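Local coordinates for Low molecular weight heat shock protein (Xanthomonas axonopodis pv. citri, PDB 3GLA), which probably acts as a small heat-shock chaperone of the alpha-crystallin family, holding unfolding proteins back from aggregation under stress, at residues 3-8 with 66-71; 14-19 with 94-99; 20-25 with 88-93; 32-37 with 76-81. All blocks are in the same frame, centred on the assembly; numbering follows the deposited sequence.

Contact 1. Residues 3-8 with 66-71; sequences WVPRVD and FHRRFA. With PO4 (phosphate ion), chain D.
Trp3, Pro5 and Val7 face Phe66, Arg68 and Phe70 across the alpha-crystallin beta sandwich, where residues 3-8, a loop leading into strand 7-11, run beside strand 64-71. Phe66 and Trp3 form a T-shaped pair, the edge of Phe66 toward the face of Trp3, with planes at 73° and Trp3 CZ3 3.4 Å from Phe66 CD2. The first torsion of Phe66 puts CG between backbone N and carbonyl carbon (chi1 62°), against Pro5 CG at 3.7 Å. Separately, Phe66 CB meets Pro5 CD at 3.5 Å; the compact proline ring fits beside two aromatics. Arg68 donates from NH1 to Pro5 O at 2.7 Å, bent to 134° at the hydrogen. Its guanidinium is sandwiched, with Phe70 CZ over the centre of one face and Val4 CG1 offset toward the rim on the other. Glu60 of the second subunit salt-bridges the same NH1. A water joins Trp3 O to His67 N. Arg6 NE holds O3 of a phosphate, probably from crystallisation, at 2.8 Å. Val7, whose CG2 touches Phe70 CZ at 3.7 Å, also packs on Leu18 of strand 15-21; strand 38-45 pairs with 64-71, and Asp8 extends its own sheet in an antiparallel ladder with the second subunit.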
loop_
_atom_site.group_PDB
_atom_site.type_symbol
_atom_site.label_atom_id
_atom_site.label_comp_id
_atom_site.label_asym_id
_atom_site.label_seq_id
_atom_site.Cartn_x
_atom_site.Cartn_y
_atom_site.Cartn_z
ATOM N N TRP B 3 1.976 9.799 -8.009
ATOM C CA TRP B 3 1.951 8.622 -7.288
ATOM C C TRP B 3 1.877 7.630 -8.513
ATOM O O TRP B 3 1.015 7.764 -9.413
ATOM C CB TRP B 3 0.713 8.532 -6.449
ATOM C CG TRP B 3 0.471 7.264 -5.708
ATOM C CD1 TRP B 3 1.421 6.272 -5.292
ATOM C CD2 TRP B 3 -0.755 6.891 -5.163
ATOM N NE1 TRP B 3 0.763 5.319 -4.590
ATOM C CE2 TRP B 3 -0.533 5.666 -4.425
ATOM C CE3 TRP B 3 -1.985 7.438 -5.182
ATOM C CZ2 TRP B 3 -1.487 5.008 -3.818
ATOM C CZ3 TRP B 3 -3.002 6.733 -4.522
ATOM C CH2 TRP B 3 -2.733 5.535 -3.842
ATOM N N VAL B 4 2.755 6.640 -8.504
ATOM C CA VAL B 4 2.651 5.547 -9.444
ATOM C C VAL B 4 2.580 4.305 -8.549
ATOM O O VAL B 4 3.576 3.755 -8.155
ATOM C CB VAL B 4 3.920 5.502 -10.294
ATOM C CG1 VAL B 4 3.829 4.365 -11.257
ATOM C CG2 VAL B 4 4.034 6.806 -11.129
ATOM N N PRO B 5 1.381 3.844 -8.271
ATOM C CA PRO B 5 1.208 2.749 -7.368
ATOM C C PRO B 5 1.787 1.504 -8.026
ATOM O O PRO B 5 1.535 1.233 -9.154
ATOM C CB PRO B 5 -0.312 2.579 -7.223
ATOM C CG PRO B 5 -0.868 3.677 -7.964
ATOM C CD PRO B 5 0.122 4.493 -8.648
ATOM N N ARG B 6 2.520 0.746 -7.255
ATOM C CA ARG B 6 3.168 -0.447 -7.809
ATOM C C ARG B 6 2.246 -1.590 -7.996
ATOM O O ARG B 6 1.320 -1.772 -7.215
ATOM C CB ARG B 6 4.269 -0.883 -6.832
ATOM C CG ARG B 6 5.439 0.189 -6.948
ATOM C CD ARG B 6 6.416 -0.094 -5.796
ATOM N NE ARG B 6 7.514 0.806 -6.076
ATOM C CZ ARG B 6 8.574 0.523 -6.785
ATOM N NH1 ARG B 6 8.827 -0.625 -7.299
ATOM N NH2 ARG B 6 9.438 1.548 -6.948
ATOM N N VAL B 7 2.444 -2.335 -9.064
ATOM C CA VAL B 7 1.509 -3.407 -9.454
ATOM C C VAL B 7 2.346 -4.630 -9.809
ATOM O O VAL B 7 3.497 -4.521 -10.342
ATOM C CB VAL B 7 0.858 -2.929 -10.709
ATOM C CG1 VAL B 7 0.215 -4.013 -11.437
ATOM C CG2 VAL B 7 -0.136 -1.793 -10.311
ATOM N N ASP B 8 1.850 -5.732 -9.430
ATOM C CA ASP B 8 2.409 -6.973 -10.026
ATOM C C ASP B 8 1.345 -7.551 -10.907
ATOM O O ASP B 8 0.121 -7.414 -10.626
ATOM C CB ASP B 8 2.642 -8.003 -8.936
ATOM C CG ASP B 8 3.676 -7.575 -7.934
ATOM O OD1 ASP B 8 4.438 -6.680 -8.204
ATOM O OD2 ASP B 8 3.618 -8.187 -6.822
ATOM N N PHE B 66 -3.738 8.918 -9.520
ATOM C CA PHE B 66 -2.885 7.986 -10.224
ATOM C C PHE B 66 -3.738 7.407 -11.371
ATOM O O PHE B 66 -4.952 7.463 -11.340
ATOM C CB PHE B 66 -2.460 6.778 -9.323
ATOM C CG PHE B 66 -3.582 5.963 -8.854
ATOM C CD1 PHE B 66 -3.953 4.810 -9.598
ATOM C CD2 PHE B 66 -4.272 6.307 -7.683
ATOM C CE1 PHE B 66 -4.978 3.985 -9.161
ATOM C CE2 PHE B 66 -5.366 5.481 -7.236
ATOM C CZ PHE B 66 -5.691 4.305 -8.018
ATOM N N HIS B 67 -3.035 6.927 -12.379
ATOM C CA HIS B 67 -3.702 6.243 -13.459
ATOM C C HIS B 67 -2.655 5.468 -14.164
ATOM O O HIS B 67 -1.658 6.007 -14.631
ATOM C CB HIS B 67 -4.210 7.338 -14.336
ATOM C CG HIS B 67 -4.972 6.872 -15.493
ATOM N ND1 HIS B 67 -5.335 5.560 -15.718
ATOM C CD2 HIS B 67 -5.564 7.596 -16.477
ATOM C CE1 HIS B 67 -6.061 5.485 -16.838
ATOM N NE2 HIS B 67 -6.218 6.696 -17.296
ATOM N N ARG B 68 -2.807 4.189 -14.127
ATOM C CA ARG B 68 -1.840 3.357 -14.790
ATOM C C ARG B 68 -2.722 2.489 -15.723
ATOM O O ARG B 68 -3.868 2.153 -15.449
ATOM C CB ARG B 68 -1.155 2.429 -13.828
ATOM C CG ARG B 68 -0.346 3.356 -12.839
ATOM C CD ARG B 68 0.743 2.537 -12.119
ATOM N NE ARG B 68 1.792 2.139 -13.011
ATOM C CZ ARG B 68 2.622 1.130 -12.697
ATOM N NH1 ARG B 68 2.445 0.378 -11.596
ATOM N NH2 ARG B 68 3.563 0.822 -13.545
ATOM N N ARG B 69 -2.032 2.139 -16.785
ATOM C CA ARG B 69 -2.621 1.293 -17.864
ATOM C C ARG B 69 -1.731 0.177 -18.094
ATOM O O ARG B 69 -0.468 0.279 -18.130
ATOM C CB ARG B 69 -2.717 2.164 -19.132
ATOM C CG ARG B 69 -3.720 3.283 -19.016
ATOM C CD ARG B 69 -3.711 4.339 -20.311
ATOM N NE ARG B 69 -3.004 5.463 -19.803
ATOM C CZ ARG B 69 -3.425 6.655 -19.466
ATOM N NH1 ARG B 69 -4.610 7.165 -19.789
ATOM N NH2 ARG B 69 -2.539 7.401 -18.884
ATOM N N PHE B 70 -2.331 -0.987 -18.310
ATOM C CA PHE B 70 -1.566 -2.173 -18.541
ATOM C C PHE B 70 -2.182 -2.900 -19.746
ATOM O O PHE B 70 -3.222 -3.528 -19.621
ATOM C CB PHE B 70 -1.521 -3.109 -17.400
ATOM C CG PHE B 70 -1.010 -2.420 -16.138
ATOM C CD1 PHE B 70 -1.907 -1.736 -15.313
ATOM C CD2 PHE B 70 0.343 -2.233 -15.966
ATOM C CE1 PHE B 70 -1.466 -1.054 -14.185
ATOM C CE2 PHE B 70 0.821 -1.503 -14.828
ATOM C CZ PHE B 70 -0.115 -0.933 -13.945
ATOM N N ALA B 71 -1.527 -2.835 -20.880
ATOM C CA ALA B 71 -1.999 -3.672 -21.992
ATOM C C ALA B 71 -1.806 -5.128 -21.567
ATOM O O ALA B 71 -0.787 -5.539 -21.051
ATOM C CB ALA B 71 -1.042 -3.374 -23.204
HETATM P P PO4 D . 7.658 4.375 -4.722
HETATM O O1 PO4 D . 7.652 5.733 -5.204
HETATM O O2 PO4 D . 6.916 4.327 -3.297
HETATM O O3 PO4 D . 6.802 3.467 -5.603
HETATM O O4 PO4 D . 8.918 3.705 -4.431
HETATM O O HOH W 1 -0.169 6.699 -11.747
#

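Contact 2. Residues 14-19 with 94-99; sequences NHFVLY and IPKRPA
Phe16 and Ile94 form an antiparallel hydrogen-bonded pair between strands 15-21 and 89-95, two neighbours in one sheet of the alpha-crystallin beta sandwich. The backbone bonds come first: Phe16 N reaches Ile94 O at 2.7 Å, and Ile94 N returns a bond to Phe16 O at 2.8 Å. Past the strand end, Lys96 N donates to Asn14 O at 2.8 Å, and a water bridges Asn14 O and Lys96 O. His15 and Pro95 are the adjacent non-hydrogen-bonded pair, a place that suits proline because it has no N-H to give; here His15 CA makes a CA-H...O contact with Ile94 O at 3.2 Å. Apolar packing lies on the other face of the sheet, where Ile94 CD1 meets Phe16 CB at 4.0 Å and both residues are buried. Ile94 and Leu18 also touch Leu39 of the facing sheet, so branched aliphatic groups fill the interior here. The charged group is Lys96. Its chain, extended beyond CG, crosses the Phe16 side chain at about a right angle and carries the ammonium to a salt bridge with Glu11, while the aliphatic part runs against the CE1 side of the ring: Lys96 CG and CE each lie 3.7 Å from Phe16 CE1.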
loop_
_atom_site.group_PDB
_atom_site.type_symbol
_atom_site.label_atom_id
_atom_site.label_comp_id
_atom_site.label_asym_id
_atom_site.label_seq_id
_atom_site.Cartn_x
_atom_site.Cartn_y
_atom_site.Cartn_z
ATOM N N ASN B 14 -6.048 -19.760 -16.156
ATOM C CA ASN B 14 -7.369 -19.227 -16.570
ATOM C C ASN B 14 -7.563 -17.712 -16.452
ATOM O O ASN B 14 -8.624 -17.188 -16.815
ATOM C CB ASN B 14 -8.438 -19.793 -15.629
ATOM C CG ASN B 14 -8.551 -21.273 -15.732
ATOM O OD1 ASN B 14 -8.666 -21.979 -14.699
ATOM N ND2 ASN B 14 -8.441 -21.775 -16.969
ATOM N N HIS B 15 -6.571 -17.003 -15.885
ATOM C CA HIS B 15 -6.844 -15.610 -15.506
ATOM C C HIS B 15 -5.513 -14.879 -15.513
ATOM O O HIS B 15 -4.418 -15.499 -15.418
ATOM C CB HIS B 15 -7.265 -15.467 -14.060
ATOM C CG HIS B 15 -8.548 -16.090 -13.722
ATOM N ND1 HIS B 15 -9.753 -15.397 -13.735
ATOM C CD2 HIS B 15 -8.822 -17.345 -13.291
ATOM C CE1 HIS B 15 -10.718 -16.223 -13.373
ATOM N NE2 HIS B 15 -10.184 -17.409 -13.100
ATOM N N PHE B 16 -5.630 -13.595 -15.752
ATOM C CA PHE B 16 -4.498 -12.724 -15.323
ATOM C C PHE B 16 -4.899 -12.158 -13.940
ATOM O O PHE B 16 -6.103 -12.037 -13.626
ATOM C CB PHE B 16 -4.429 -11.640 -16.240
ATOM C CG PHE B 16 -3.964 -12.081 -17.577
ATOM C CD1 PHE B 16 -4.894 -12.500 -18.530
ATOM C CD2 PHE B 16 -2.590 -12.159 -17.853
ATOM C CE1 PHE B 16 -4.484 -12.931 -19.793
ATOM C CE2 PHE B 16 -2.117 -12.576 -19.141
ATOM C CZ PHE B 16 -3.087 -12.989 -20.124
ATOM N N VAL B 17 -3.896 -11.805 -13.132
ATOM C CA VAL B 17 -4.255 -11.231 -11.867
ATOM C C VAL B 17 -3.328 -9.994 -11.756
ATOM O O VAL B 17 -2.114 -10.089 -12.026
ATOM C CB VAL B 17 -3.966 -12.088 -10.699
ATOM C CG1 VAL B 17 -4.388 -11.417 -9.395
ATOM C CG2 VAL B 17 -4.676 -13.551 -10.790
ATOM N N LEU B 18 -3.928 -8.851 -11.428
ATOM C CA LEU B 18 -3.103 -7.690 -11.181
ATOM C C LEU B 18 -3.241 -7.360 -9.737
ATOM O O LEU B 18 -4.348 -7.380 -9.179
ATOM C CB LEU B 18 -3.570 -6.574 -12.022
ATOM C CG LEU B 18 -2.768 -5.281 -11.923
ATOM C CD1 LEU B 18 -2.835 -4.499 -13.353
ATOM C CD2 LEU B 18 -3.310 -4.413 -10.678
ATOM N N TYR B 19 -2.105 -7.100 -9.091
ATOM C CA TYR B 19 -2.170 -6.776 -7.663
ATOM C C TYR B 19 -1.604 -5.379 -7.576
ATOM O O TYR B 19 -0.548 -5.102 -8.134
ATOM C CB TYR B 19 -1.219 -7.668 -6.875
ATOM C CG TYR B 19 -1.489 -9.131 -7.026
ATOM C CD1 TYR B 19 -2.357 -9.772 -6.181
ATOM C CD2 TYR B 19 -0.834 -9.844 -8.025
ATOM C CE1 TYR B 19 -2.593 -11.178 -6.325
ATOM C CE2 TYR B 19 -1.028 -11.170 -8.156
ATOM C CZ TYR B 19 -1.890 -11.805 -7.289
ATOM O OH TYR B 19 -2.098 -13.167 -7.548
ATOM N N ILE B 94 -8.682 -11.074 -14.205
ATOM C CA ILE B 94 -9.132 -10.843 -15.541
ATOM C C ILE B 94 -9.122 -12.235 -16.184
ATOM O O ILE B 94 -8.116 -12.836 -16.392
ATOM C CB ILE B 94 -8.230 -10.008 -16.318
ATOM C CG1 ILE B 94 -8.016 -8.602 -15.637
ATOM C CG2 ILE B 94 -8.791 -9.694 -17.727
ATOM C CD1 ILE B 94 -6.640 -8.682 -14.838
ATOM N N PRO B 95 -10.315 -12.749 -16.479
ATOM C CA PRO B 95 -10.298 -14.120 -17.002
ATOM C C PRO B 95 -9.822 -14.133 -18.382
ATOM O O PRO B 95 -9.840 -13.131 -19.101
ATOM C CB PRO B 95 -11.811 -14.490 -16.983
ATOM C CG PRO B 95 -12.540 -13.215 -16.996
ATOM C CD PRO B 95 -11.659 -12.156 -16.292
ATOM N N LYS B 96 -9.351 -15.328 -18.825
ATOM C CA LYS B 96 -8.983 -15.442 -20.209
ATOM C C LYS B 96 -10.183 -15.932 -21.034
ATOM O O LYS B 96 -11.035 -16.573 -20.473
ATOM C CB LYS B 96 -7.879 -16.473 -20.371
ATOM C CG LYS B 96 -6.575 -15.956 -19.794
ATOM C CD LYS B 96 -5.622 -17.145 -19.820
ATOM C CE LYS B 96 -4.242 -16.649 -19.451
ATOM N NZ LYS B 96 -3.249 -17.751 -19.601
ATOM N N ARG B 97 -10.142 -15.528 -22.251
ATOM C CA ARG B 97 -11.158 -15.889 -23.326
ATOM C C ARG B 97 -10.909 -17.344 -23.562
ATOM O O ARG B 97 -9.744 -17.829 -23.664
ATOM C CB ARG B 97 -10.953 -15.141 -24.552
ATOM C CG ARG B 97 -11.159 -13.566 -24.367
ATOM C CD ARG B 97 -11.060 -12.837 -25.550
ATOM N NE ARG B 97 -11.511 -11.519 -25.115
ATOM C CZ ARG B 97 -12.785 -11.048 -25.108
ATOM N NH1 ARG B 97 -12.996 -9.785 -24.625
ATOM N NH2 ARG B 97 -13.844 -11.732 -25.646
ATOM N N PRO B 98 -11.978 -18.093 -23.774
ATOM C CA PRO B 98 -11.725 -19.455 -24.260
ATOM C C PRO B 98 -10.901 -19.369 -25.567
ATOM O O PRO B 98 -11.110 -18.511 -26.433
ATOM C CB PRO B 98 -13.167 -19.984 -24.597
ATOM C CG PRO B 98 -14.031 -19.160 -23.627
ATOM C CD PRO B 98 -13.415 -17.786 -23.571
ATOM N N ALA B 99 -10.153 -20.439 -25.820
ATOM C CA ALA B 99 -9.355 -20.514 -27.124
ATOM C C ALA B 99 -10.231 -20.455 -28.333
ATOM O O ALA B 99 -11.295 -20.992 -28.310
ATOM C CB ALA B 99 -8.616 -21.749 -27.135
HETATM O O HOH W 2 -10.919 -18.374 -17.811
#

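Contact 3. Residues 20-25 with 88-93; sequences ADLPGI and GVLEIR
Ala20 and Leu90 are an antiparallel hydrogen-bonded pair at the far end of the ladder between strands 15-21 and 89-95 of the alpha-crystallin sandwich. Ala20 N gives to Leu90 O and Leu90 N to Ala20 O, both at 2.8 Å. Asp21 and Val89 follow as a non-hydrogen-bonded pair on the opposite face of the sheet, lying side by side with Asp21 OD1 3.5 Å from Val89 CG2. Asp21 OD1 also forms a salt bridge with Arg45 of the second subunit, giving this buried carboxylate a cationic partner. On the Ala20 face, Leu22 CD1 packs on Leu90 CB at 4.0 Å; the small Ala20 lies against Ile41 of the facing sheet. Outward from the ladder, Leu22 opens a type II turn ending at Ile25. Gly24 sits third in it with phi 92°, where a CB would jam against the preceding carbonyl oxygen. Gly88 is doubly constrained: besides its own positive phi, a CB would clash with Pro23 CA. Its bare backbone lets the chains close up, and Leu22 N donates a hydrogen bond to Gly88 O at 2.6 Å, with a C=O...donor angle of 175°.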
loop_
_atom_site.group_PDB
_atom_site.type_symbol
_atom_site.label_atom_id
_atom_site.label_comp_id
_atom_site.label_asym_id
_atom_site.label_seq_id
_atom_site.Cartn_x
_atom_site.Cartn_y
_atom_site.Cartn_z
ATOM N N ALA B 20 -2.382 -4.443 -7.001
ATOM C CA ALA B 20 -1.908 -3.091 -6.987
ATOM C C ALA B 20 -1.809 -2.639 -5.552
ATOM O O ALA B 20 -2.730 -2.803 -4.753
ATOM C CB ALA B 20 -2.910 -2.218 -7.734
ATOM N N ASP B 21 -0.736 -2.007 -5.243
ATOM C CA ASP B 21 -0.609 -1.482 -3.894
ATOM C C ASP B 21 -1.207 -0.078 -3.945
ATOM O O ASP B 21 -0.618 0.906 -4.430
ATOM C CB ASP B 21 0.872 -1.370 -3.604
ATOM C CG ASP B 21 1.429 -2.668 -3.032
ATOM O OD1 ASP B 21 0.670 -3.619 -2.895
ATOM O OD2 ASP B 21 2.663 -2.674 -2.847
ATOM N N LEU B 22 -2.389 -0.028 -3.333
ATOM C CA LEU B 22 -3.143 1.241 -3.293
ATOM C C LEU B 22 -3.503 1.535 -1.871
ATOM O O LEU B 22 -4.676 1.673 -1.545
ATOM C CB LEU B 22 -4.398 1.072 -4.202
ATOM C CG LEU B 22 -3.906 1.058 -5.720
ATOM C CD1 LEU B 22 -5.168 0.546 -6.445
ATOM C CD2 LEU B 22 -3.475 2.408 -6.100
ATOM N N PRO B 23 -2.485 1.724 -1.036
ATOM C CA PRO B 23 -2.844 1.953 0.375
ATOM C C PRO B 23 -3.546 3.292 0.548
ATOM O O PRO B 23 -3.410 4.224 -0.202
ATOM C CB PRO B 23 -1.488 1.992 1.045
ATOM C CG PRO B 23 -0.454 2.534 -0.008
ATOM C CD PRO B 23 -1.027 1.750 -1.264
ATOM N N GLY B 24 -4.535 3.237 1.434
ATOM C CA GLY B 24 -5.124 4.511 1.844
ATOM C C GLY B 24 -6.321 4.892 0.980
ATOM O O GLY B 24 -6.734 6.077 1.023
ATOM N N ILE B 25 -6.807 3.942 0.183
ATOM C CA ILE B 25 -7.979 4.154 -0.677
ATOM C C ILE B 25 -8.895 3.073 -0.430
ATOM O O ILE B 25 -8.599 1.914 -0.463
ATOM C CB ILE B 25 -7.598 4.112 -2.174
ATOM C CG1 ILE B 25 -6.618 5.143 -2.439
ATOM C CG2 ILE B 25 -8.886 4.577 -2.961
ATOM C CD1 ILE B 25 -6.199 5.204 -3.971
ATOM N N GLY B 88 -5.328 -2.439 1.445
ATOM C CA GLY B 88 -4.657 -1.497 0.537
ATOM C C GLY B 88 -4.222 -2.164 -0.727
ATOM O O GLY B 88 -3.599 -1.473 -1.499
ATOM N N VAL B 89 -4.392 -3.469 -0.880
ATOM C CA VAL B 89 -3.981 -4.073 -2.134
ATOM C C VAL B 89 -5.227 -4.347 -2.869
ATOM O O VAL B 89 -6.232 -4.906 -2.353
ATOM C CB VAL B 89 -3.238 -5.425 -1.902
ATOM C CG1 VAL B 89 -3.073 -6.137 -3.232
ATOM C CG2 VAL B 89 -1.932 -5.142 -1.199
ATOM N N LEU B 90 -5.212 -3.970 -4.110
ATOM C CA LEU B 90 -6.418 -4.305 -4.936
ATOM C C LEU B 90 -6.010 -5.431 -5.826
ATOM O O LEU B 90 -4.939 -5.350 -6.448
ATOM C CB LEU B 90 -6.747 -3.084 -5.790
ATOM C CG LEU B 90 -8.015 -3.350 -6.689
ATOM C CD1 LEU B 90 -9.211 -3.427 -5.816
ATOM C CD2 LEU B 90 -8.198 -2.188 -7.639
ATOM N N GLU B 91 -6.822 -6.471 -5.872
ATOM C CA GLU B 91 -6.443 -7.607 -6.723
ATOM C C GLU B 91 -7.470 -7.653 -7.783
ATOM O O GLU B 91 -8.710 -7.684 -7.495
ATOM C CB GLU B 91 -6.473 -8.812 -5.858
ATOM C CG GLU B 91 -6.238 -10.104 -6.770
ATOM C CD GLU B 91 -6.153 -11.352 -5.919
ATOM O OE1 GLU B 91 -6.514 -12.410 -6.471
ATOM O OE2 GLU B 91 -5.801 -11.262 -4.763
ATOM N N ILE B 92 -7.019 -7.552 -9.010
ATOM C CA ILE B 92 -7.946 -7.509 -10.137
ATOM C C ILE B 92 -7.760 -8.810 -10.849
ATOM O O ILE B 92 -6.619 -9.185 -11.182
ATOM C CB ILE B 92 -7.535 -6.450 -11.051
ATOM C CG1 ILE B 92 -7.707 -5.078 -10.297
ATOM C CG2 ILE B 92 -8.501 -6.411 -12.247
ATOM C CD1 ILE B 92 -7.188 -3.917 -11.098
ATOM N N ARG B 93 -8.894 -9.508 -11.144
ATOM C CA ARG B 93 -8.733 -10.787 -11.840
ATOM C C ARG B 93 -9.373 -10.627 -13.158
ATOM O O ARG B 93 -10.465 -10.081 -13.307
ATOM C CB ARG B 93 -9.399 -11.925 -11.080
ATOM C CG ARG B 93 -8.757 -12.144 -9.743
ATOM C CD ARG B 93 -9.157 -13.473 -9.132
ATOM N NE ARG B 93 -7.971 -13.946 -8.465
ATOM C CZ ARG B 93 -7.309 -15.032 -8.826
ATOM N NH1 ARG B 93 -6.203 -15.367 -8.163
ATOM N NH2 ARG B 93 -7.748 -15.793 -9.831
#

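Contact 4. Residues 32-37 with 76-81; sequences VQMDKG and ADADGI
Met34 of the edge strand 31-35 reaches across to the loop 76-81, closing a side of the alpha-crystallin beta sandwich with an apolar patch. Its CG stands anti to the backbone N (chi1 -173°) and the chain runs on extended, so that CG and SD lie against Ala78 and CE reaches Ala76. Met34 CG touches Ala78 CB at 3.7 Å, SD lies 3.6 Å from Ala78 CA, and CE at the end meets Ala76 CB at 3.8 Å. The slender, unbranched methionine can lie over this backbone because both alanines offer only a methyl group. Ile81 crosses Met34 at about a right angle, its CD1 pressed to 3.3 Å from Met34 CB, tighter than usual for two carbons. Further along the strand Val32 CG1 meets Ile81 CG2 more loosely, at 4.2 Å. The contact between the two segments is thus apolar. The loop holds its own shape: Asp77 OD2 accepts from Asp79 N at 3.1 Å, an Asx turn leading into the short 3-10 turn 78-80, and Gly80 N bonds to Asp77 O. Ile81 then packs on Ile92 and Ile94 of strand 89-95, just ahead of strand 82-86, while Val32, Met34 and Ile81 all touch Leu39 of strand 38-45.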
loop_
_atom_site.group_PDB
_atom_site.type_symbol
_atom_site.label_atom_id
_atom_site.label_comp_id
_atom_site.label_asym_id
_atom_site.label_seq_id
_atom_site.Cartn_x
_atom_site.Cartn_y
_atom_site.Cartn_z
ATOM N N VAL B 32 -11.528 0.723 -11.996
ATOM C CA VAL B 32 -10.856 -0.281 -12.816
ATOM C C VAL B 32 -11.642 -0.349 -14.075
ATOM O O VAL B 32 -12.864 -0.487 -13.985
ATOM C CB VAL B 32 -10.925 -1.580 -12.137
ATOM C CG1 VAL B 32 -10.227 -2.665 -12.852
ATOM C CG2 VAL B 32 -10.202 -1.470 -10.763
ATOM N N GLN B 33 -10.966 -0.300 -15.204
ATOM C CA GLN B 33 -11.661 -0.381 -16.523
ATOM C C GLN B 33 -10.737 -1.095 -17.425
ATOM O O GLN B 33 -9.495 -1.076 -17.252
ATOM C CB GLN B 33 -11.808 1.036 -17.063
ATOM C CG GLN B 33 -12.664 1.823 -16.216
ATOM C CD GLN B 33 -13.205 3.017 -16.957
ATOM O OE1 GLN B 33 -14.306 3.475 -16.653
ATOM N NE2 GLN B 33 -12.455 3.510 -17.948
ATOM N N MET B 34 -11.276 -1.847 -18.399
ATOM C CA MET B 34 -10.412 -2.446 -19.356
ATOM C C MET B 34 -11.106 -2.215 -20.690
ATOM O O MET B 34 -12.312 -2.504 -20.817
ATOM C CB MET B 34 -10.196 -3.914 -19.045
ATOM C CG MET B 34 -9.158 -4.541 -19.942
ATOM S SD MET B 34 -8.806 -6.091 -19.515
ATOM C CE MET B 34 -7.943 -6.605 -20.981
ATOM N N ASP B 35 -10.406 -1.677 -21.633
ATOM C CA ASP B 35 -11.019 -1.368 -22.933
ATOM C C ASP B 35 -9.849 -1.593 -23.912
ATOM O O ASP B 35 -8.716 -1.328 -23.614
ATOM C CB ASP B 35 -11.519 0.072 -22.977
ATOM C CG ASP B 35 -12.414 0.383 -24.268
ATOM O OD1 ASP B 35 -13.180 -0.513 -24.769
ATOM O OD2 ASP B 35 -12.310 1.536 -24.792
ATOM N N LYS B 36 -10.113 -2.175 -25.088
ATOM C CA LYS B 36 -9.064 -2.343 -26.093
ATOM C C LYS B 36 -7.858 -3.101 -25.598
ATOM O O LYS B 36 -6.703 -2.825 -26.051
ATOM C CB LYS B 36 -8.622 -0.963 -26.636
ATOM C CG LYS B 36 -9.688 -0.218 -27.461
ATOM C CD LYS B 36 -9.494 1.299 -27.586
ATOM C CE LYS B 36 -10.791 1.898 -28.206
ATOM N NZ LYS B 36 -11.047 3.346 -27.881
ATOM N N GLY B 37 -8.075 -4.048 -24.701
ATOM C CA GLY B 37 -7.013 -4.944 -24.225
ATOM C C GLY B 37 -6.143 -4.207 -23.181
ATOM O O GLY B 37 -5.209 -4.778 -22.728
ATOM N N ALA B 76 -6.881 -11.903 -22.650
ATOM C CA ALA B 76 -7.545 -11.468 -21.409
ATOM C C ALA B 76 -8.941 -11.008 -21.801
ATOM O O ALA B 76 -9.126 -10.314 -22.771
ATOM C CB ALA B 76 -6.703 -10.230 -20.842
ATOM N N ASP B 77 -9.893 -11.295 -20.960
ATOM C CA ASP B 77 -11.270 -10.896 -21.306
ATOM C C ASP B 77 -11.743 -9.757 -20.386
ATOM O O ASP B 77 -12.036 -10.002 -19.250
ATOM C CB ASP B 77 -12.064 -12.137 -20.950
ATOM C CG ASP B 77 -13.539 -12.010 -21.358
ATOM O OD1 ASP B 77 -14.188 -13.082 -21.286
ATOM O OD2 ASP B 77 -14.013 -10.918 -21.679
ATOM N N ALA B 78 -11.816 -8.578 -20.968
ATOM C CA ALA B 78 -12.139 -7.346 -20.271
ATOM C C ALA B 78 -13.477 -7.440 -19.620
ATOM O O ALA B 78 -13.672 -7.021 -18.511
ATOM C CB ALA B 78 -12.130 -6.208 -21.281
ATOM N N ASP B 79 -14.352 -8.208 -20.242
ATOM C CA ASP B 79 -15.705 -8.180 -19.696
ATOM C C ASP B 79 -15.877 -8.906 -18.429
ATOM O O ASP B 79 -16.959 -8.743 -17.786
ATOM C CB ASP B 79 -16.662 -8.776 -20.809
ATOM C CG ASP B 79 -16.665 -7.953 -22.025
ATOM O OD1 ASP B 79 -17.124 -8.389 -23.126
ATOM O OD2 ASP B 79 -16.302 -6.716 -22.059
ATOM N N GLY B 80 -14.946 -9.765 -18.031
ATOM C CA GLY B 80 -15.065 -10.602 -16.904
ATOM C C GLY B 80 -14.323 -10.157 -15.678
ATOM O O GLY B 80 -14.176 -10.869 -14.743
ATOM N N ILE B 81 -13.820 -8.930 -15.774
ATOM C CA ILE B 81 -12.944 -8.541 -14.642
ATOM C C ILE B 81 -13.660 -8.481 -13.361
ATOM O O ILE B 81 -14.849 -8.071 -13.315
ATOM C CB ILE B 81 -12.445 -7.166 -14.952
ATOM C CG1 ILE B 81 -11.391 -7.263 -16.023
ATOM C CG2 ILE B 81 -11.736 -6.523 -13.641
ATOM C CD1 ILE B 81 -11.104 -5.896 -16.551
#

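Overall arrangement
Contacts 2 and 3 are the two ends of one ladder, centres about 18 Å apart and continuous through the probable bond from Ile92 N to Leu18 O. Contact 1 joins the edges of the two sheets through residues 3-8, and contact 4 lays the loop 76-81 on strand 31-35. Contact 1 leans on contact 3, centres about 10 Å apart, where Pro5 CB packs on Leu22 CD2 and Phe66 CE2 on Ile25 CD1; both reach the second subunit. Contacts 2 and 4, centres about 10 Å apart, meet where Asp77 N probably bonds to Pro95 O at 2.6 Å. Ile92 of contact 3 meets Ile81 of contact 4. The phosphate, held by Arg6 of both subunits, lies at contact 1.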